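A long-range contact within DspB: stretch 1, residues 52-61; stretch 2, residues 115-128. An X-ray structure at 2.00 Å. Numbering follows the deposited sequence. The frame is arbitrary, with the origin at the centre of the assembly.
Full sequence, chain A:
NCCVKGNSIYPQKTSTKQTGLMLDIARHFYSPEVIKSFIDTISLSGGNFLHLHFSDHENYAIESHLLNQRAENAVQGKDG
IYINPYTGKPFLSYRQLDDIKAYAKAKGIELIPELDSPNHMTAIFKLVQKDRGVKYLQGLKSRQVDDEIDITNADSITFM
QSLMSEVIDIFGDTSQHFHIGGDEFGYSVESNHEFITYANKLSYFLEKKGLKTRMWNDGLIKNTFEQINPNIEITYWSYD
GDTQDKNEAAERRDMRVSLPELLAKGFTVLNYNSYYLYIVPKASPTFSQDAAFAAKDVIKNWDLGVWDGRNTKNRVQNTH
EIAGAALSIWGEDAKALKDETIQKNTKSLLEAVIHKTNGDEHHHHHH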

# COMPACT_ATOMS: atom_id res chain seq x y z
N LEU A 52 -3.36 2.28 4.36
CA LEU A 52 -4.28 2.97 3.46
C LEU A 52 -3.61 3.32 2.17
O LEU A 52 -2.84 4.30 2.09
CB LEU A 52 -4.82 4.23 4.10
CG LEU A 52 -6.14 4.74 3.49
CD1 LEU A 52 -7.30 3.74 3.76
CD2 LEU A 52 -6.50 6.13 4.01
N HIS A 53 -3.93 2.52 1.15
CA HIS A 53 -3.40 2.71 -0.22
C HIS A 53 -4.36 3.62 -0.97
O HIS A 53 -5.23 3.14 -1.68
CB HIS A 53 -3.24 1.33 -0.89
CG HIS A 53 -2.52 1.37 -2.22
ND1 HIS A 53 -1.17 1.15 -2.34
CD2 HIS A 53 -2.99 1.60 -3.47
CE1 HIS A 53 -0.83 1.25 -3.62
NE2 HIS A 53 -1.92 1.52 -4.32
N PHE A 54 -4.19 4.94 -0.78
CA PHE A 54 -5.12 5.99 -1.28
C PHE A 54 -4.68 6.67 -2.58
O PHE A 54 -5.42 7.49 -3.12
CB PHE A 54 -5.38 7.09 -0.20
CG PHE A 54 -4.15 7.85 0.21
CD1 PHE A 54 -3.69 8.93 -0.53
CD2 PHE A 54 -3.45 7.48 1.33
CE1 PHE A 54 -2.55 9.59 -0.17
CE2 PHE A 54 -2.32 8.15 1.68
CZ PHE A 54 -1.88 9.21 0.94
N SER A 55 -3.48 6.31 -3.07
CA SER A 55 -2.91 6.97 -4.24
C SER A 55 -2.39 5.89 -5.24
O SER A 55 -1.58 5.03 -4.87
CB SER A 55 -1.79 7.91 -3.80
OG SER A 55 -1.11 8.48 -4.91
N ASP A 56 -2.88 5.94 -6.47
CA ASP A 56 -2.40 5.02 -7.50
C ASP A 56 -2.67 5.67 -8.86
O ASP A 56 -2.89 6.86 -8.92
CB ASP A 56 -3.04 3.62 -7.37
CG ASP A 56 -2.08 2.49 -7.77
OD1 ASP A 56 -1.77 2.44 -9.00
OD2 ASP A 56 -1.60 1.67 -6.89
N HIS A 57 -2.68 4.90 -9.94
CA HIS A 57 -2.94 5.48 -11.25
C HIS A 57 -4.33 6.08 -11.40
O HIS A 57 -4.47 7.17 -11.96
CB HIS A 57 -2.76 4.45 -12.35
CG HIS A 57 -1.41 3.83 -12.41
ND1 HIS A 57 -0.30 4.55 -12.76
CD2 HIS A 57 -1.01 2.55 -12.28
CE1 HIS A 57 0.74 3.74 -12.81
NE2 HIS A 57 0.34 2.52 -12.54
N GLU A 58 -5.33 5.44 -10.81
CA GLU A 58 -6.71 5.74 -11.11
C GLU A 58 -7.23 6.92 -10.28
O GLU A 58 -8.14 7.64 -10.73
CB GLU A 58 -7.59 4.51 -10.84
CG GLU A 58 -7.38 3.32 -11.78
CD GLU A 58 -6.18 2.47 -11.43
OE1 GLU A 58 -5.42 2.82 -10.51
OE2 GLU A 58 -5.98 1.45 -12.08
N ASN A 59 -6.68 7.12 -9.08
CA ASN A 59 -7.13 8.20 -8.22
C ASN A 59 -6.16 8.52 -7.07
O ASN A 59 -5.27 7.72 -6.76
CB ASN A 59 -8.51 7.84 -7.66
CG ASN A 59 -9.25 9.02 -7.02
OD1 ASN A 59 -9.03 10.19 -7.36
ND2 ASN A 59 -10.16 8.70 -6.14
N TYR A 60 -6.32 9.73 -6.53
CA TYR A 60 -5.67 10.18 -5.30
C TYR A 60 -6.87 10.51 -4.41
O TYR A 60 -7.54 11.53 -4.62
CB TYR A 60 -4.83 11.47 -5.57
CG TYR A 60 -4.09 11.97 -4.38
CD1 TYR A 60 -2.83 11.45 -4.07
CD2 TYR A 60 -4.66 12.90 -3.51
CE1 TYR A 60 -2.13 11.89 -2.93
CE2 TYR A 60 -3.99 13.33 -2.36
CZ TYR A 60 -2.70 12.81 -2.10
OH TYR A 60 -2.00 13.16 -0.99
N ALA A 61 -7.13 9.67 -3.41
CA ALA A 61 -8.43 9.62 -2.77
C ALA A 61 -8.57 10.38 -1.45
O ALA A 61 -9.47 10.07 -0.66
CB ALA A 61 -8.82 8.17 -2.57
N LEU A 115 1.94 6.62 0.08
CA LEU A 115 2.08 7.51 -1.06
C LEU A 115 3.03 6.80 -2.01
O LEU A 115 4.23 6.85 -1.84
CB LEU A 115 2.63 8.87 -0.59
CG LEU A 115 2.58 10.02 -1.59
CD1 LEU A 115 1.15 10.43 -1.86
CD2 LEU A 115 3.42 11.20 -1.09
N ASP A 116 2.47 6.10 -2.99
CA ASP A 116 3.25 5.20 -3.82
C ASP A 116 4.06 6.02 -4.86
O ASP A 116 3.61 7.06 -5.37
CB ASP A 116 2.35 4.14 -4.49
CG ASP A 116 3.12 2.92 -4.95
OD1 ASP A 116 4.38 2.96 -5.01
OD2 ASP A 116 2.43 1.91 -5.29
N SER A 117 5.26 5.55 -5.09
CA SER A 117 6.20 6.10 -6.07
C SER A 117 7.34 5.09 -6.19
O SER A 117 7.50 4.21 -5.32
CB SER A 117 6.70 7.48 -5.68
OG SER A 117 7.82 7.45 -4.81
N PRO A 118 8.13 5.18 -7.29
CA PRO A 118 8.05 6.13 -8.39
C PRO A 118 6.99 5.86 -9.44
O PRO A 118 6.74 6.75 -10.27
CB PRO A 118 9.44 6.00 -9.07
CG PRO A 118 9.89 4.69 -8.76
CD PRO A 118 9.27 4.28 -7.43
N ASN A 119 6.42 4.66 -9.45
CA ASN A 119 5.32 4.32 -10.37
C ASN A 119 3.98 4.48 -9.59
O ASN A 119 3.97 5.08 -8.51
CB ASN A 119 5.58 2.91 -10.96
CG ASN A 119 5.05 2.74 -12.41
OD1 ASN A 119 5.83 2.57 -13.40
ND2 ASN A 119 3.73 2.75 -12.55
N HIS A 120 2.88 3.95 -10.13
CA HIS A 120 1.60 3.91 -9.40
C HIS A 120 1.23 5.30 -8.85
O HIS A 120 0.76 5.45 -7.71
CB HIS A 120 1.66 2.82 -8.32
CG HIS A 120 1.56 1.42 -8.87
ND1 HIS A 120 0.39 0.92 -9.40
CD2 HIS A 120 2.48 0.43 -8.99
CE1 HIS A 120 0.60 -0.32 -9.82
NE2 HIS A 120 1.86 -0.65 -9.56
N MET A 121 1.42 6.33 -9.68
CA MET A 121 1.17 7.71 -9.23
C MET A 121 0.57 8.62 -10.26
O MET A 121 0.69 9.84 -10.17
CB MET A 121 2.44 8.32 -8.59
CG MET A 121 3.66 8.43 -9.46
SD MET A 121 5.11 9.17 -8.68
CE MET A 121 4.38 10.59 -7.88
N THR A 122 -0.12 8.04 -11.25
CA THR A 122 -0.71 8.85 -12.32
C THR A 122 -1.73 9.87 -11.82
O THR A 122 -1.79 10.95 -12.35
CB THR A 122 -1.30 7.99 -13.44
OG1 THR A 122 -0.30 7.08 -13.88
CG2 THR A 122 -1.70 8.86 -14.62
N ALA A 123 -2.53 9.53 -10.82
CA ALA A 123 -3.54 10.47 -10.34
C ALA A 123 -2.86 11.76 -9.82
O ALA A 123 -3.32 12.87 -10.07
CB ALA A 123 -4.37 9.82 -9.25
N ILE A 124 -1.77 11.60 -9.09
CA ILE A 124 -0.97 12.75 -8.66
C ILE A 124 -0.51 13.57 -9.86
O ILE A 124 -0.65 14.78 -9.86
CB ILE A 124 0.25 12.28 -7.86
CG1 ILE A 124 -0.18 11.76 -6.46
CG2 ILE A 124 1.25 13.38 -7.72
CD1 ILE A 124 0.88 10.95 -5.73
N PHE A 125 0.06 12.92 -10.87
CA PHE A 125 0.46 13.64 -12.11
C PHE A 125 -0.70 14.45 -12.70
O PHE A 125 -0.56 15.62 -13.08
CB PHE A 125 0.93 12.64 -13.17
CG PHE A 125 2.22 11.89 -12.83
CD1 PHE A 125 3.11 12.36 -11.91
CD2 PHE A 125 2.53 10.74 -13.51
CE1 PHE A 125 4.31 11.68 -11.65
CE2 PHE A 125 3.73 10.03 -13.26
CZ PHE A 125 4.61 10.51 -12.34
N LYS A 126 -1.86 13.83 -12.77
CA LYS A 126 -2.99 14.49 -13.39
C LYS A 126 -3.44 15.72 -12.57
O LYS A 126 -3.78 16.74 -13.14
CB LYS A 126 -4.14 13.51 -13.58
CG LYS A 126 -3.81 12.37 -14.60
CD LYS A 126 -3.15 12.93 -15.90
CE LYS A 126 -3.12 11.95 -17.08
NZ LYS A 126 -2.53 12.66 -18.30
N LEU A 127 -3.42 15.64 -11.24
CA LEU A 127 -3.72 16.83 -10.40
C LEU A 127 -2.68 17.95 -10.51
O LEU A 127 -3.04 19.15 -10.51
CB LEU A 127 -3.89 16.41 -8.93
CG LEU A 127 -5.13 15.56 -8.63
CD1 LEU A 127 -5.00 14.91 -7.26
CD2 LEU A 127 -6.38 16.41 -8.75
N VAL A 128 -1.41 17.56 -10.53
CA VAL A 128 -0.30 18.49 -10.75
C VAL A 128 -0.42 19.21 -12.11
O VAL A 128 -0.31 20.43 -12.23
CB VAL A 128 1.06 17.79 -10.69
CG1 VAL A 128 2.18 18.75 -11.22
CG2 VAL A 128 1.37 17.38 -9.22
O HOH W 1 0.89 7.02 -5.61
O HOH W 2 -1.57 8.94 -7.60

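The apolar centre of this contact is built around one ring. Y60, with chi1 in the t well, points its CA-to-CB bond toward the second stretch and lays its side chain along L115 and residues of the helix. Y60 CE1 meets L115 CD1 at 3.7 Å, at the edge of the ring, while Y60 CD1 lies 3.6 Å from I124 CG1 and Y60 CB 3.8 Å from L127 CD1. A123 and I124 are neighbours in the helix and L127 lies one turn on from A123, so a single aromatic side chain spans about one turn. L115 also reaches F54, with F54 CE1 4.2 Å from L115 CD1.

At the backbone end of Y60, the first stretch comes in close to A123. The methyl A123 CB sits 3.1 Å from N59 C and 3.3 Å from Y60 N, an approach that leaves little space around this small side chain. The same residue is held by its backbone: A123 N donates to D56 O at 3.3 Å with an angle of 158°. H57 O is equally near, also 3.3 Å from A123 N, but its angle is too poor for a hydrogen bond. Distance alone would not have separated the two carbonyls.

Between this packing and the polar edge, S55 OG is bridged by two waters. Water 1 bonds to S55 OG at 2.6 Å and donates to H120 O at 2.6 Å and to D116 O at 2.7 Å, although acceptors around it outnumber its protons. Water 2 bonds to S55 OG at 2.8 Å, donates to D56 O at 2.8 Å and accepts from I124 N at 3.1 Å, serving an amide in the first turn of the helix.

D56 organises the polar side. Its CA-to-CB bond points away from the second stretch, yet the carboxylate comes nearer, and D56 OD1 accepts from H120 ND1 at 2.7 Å. Within its own stretch, D56 OD1 also accepts from H57 N at 2.8 Å and D56 OD2 from H53 NE2 at 2.6 Å, so the carboxylate is fixed as it reaches across. A second acidic group lies nearby, D116 OD2 being 4.3 Å from D56 OD2. The backbones add a CA-H...O contact, D56 CA to H120 O at 3.2 Å.

H57, partly exposed, closes the contact. H57 ND1 and T122 OG1 share a hydrogen bond of 2.8 Å, while H120 CA sits over one face of the H57 ring, 3.7 Å from its centroid.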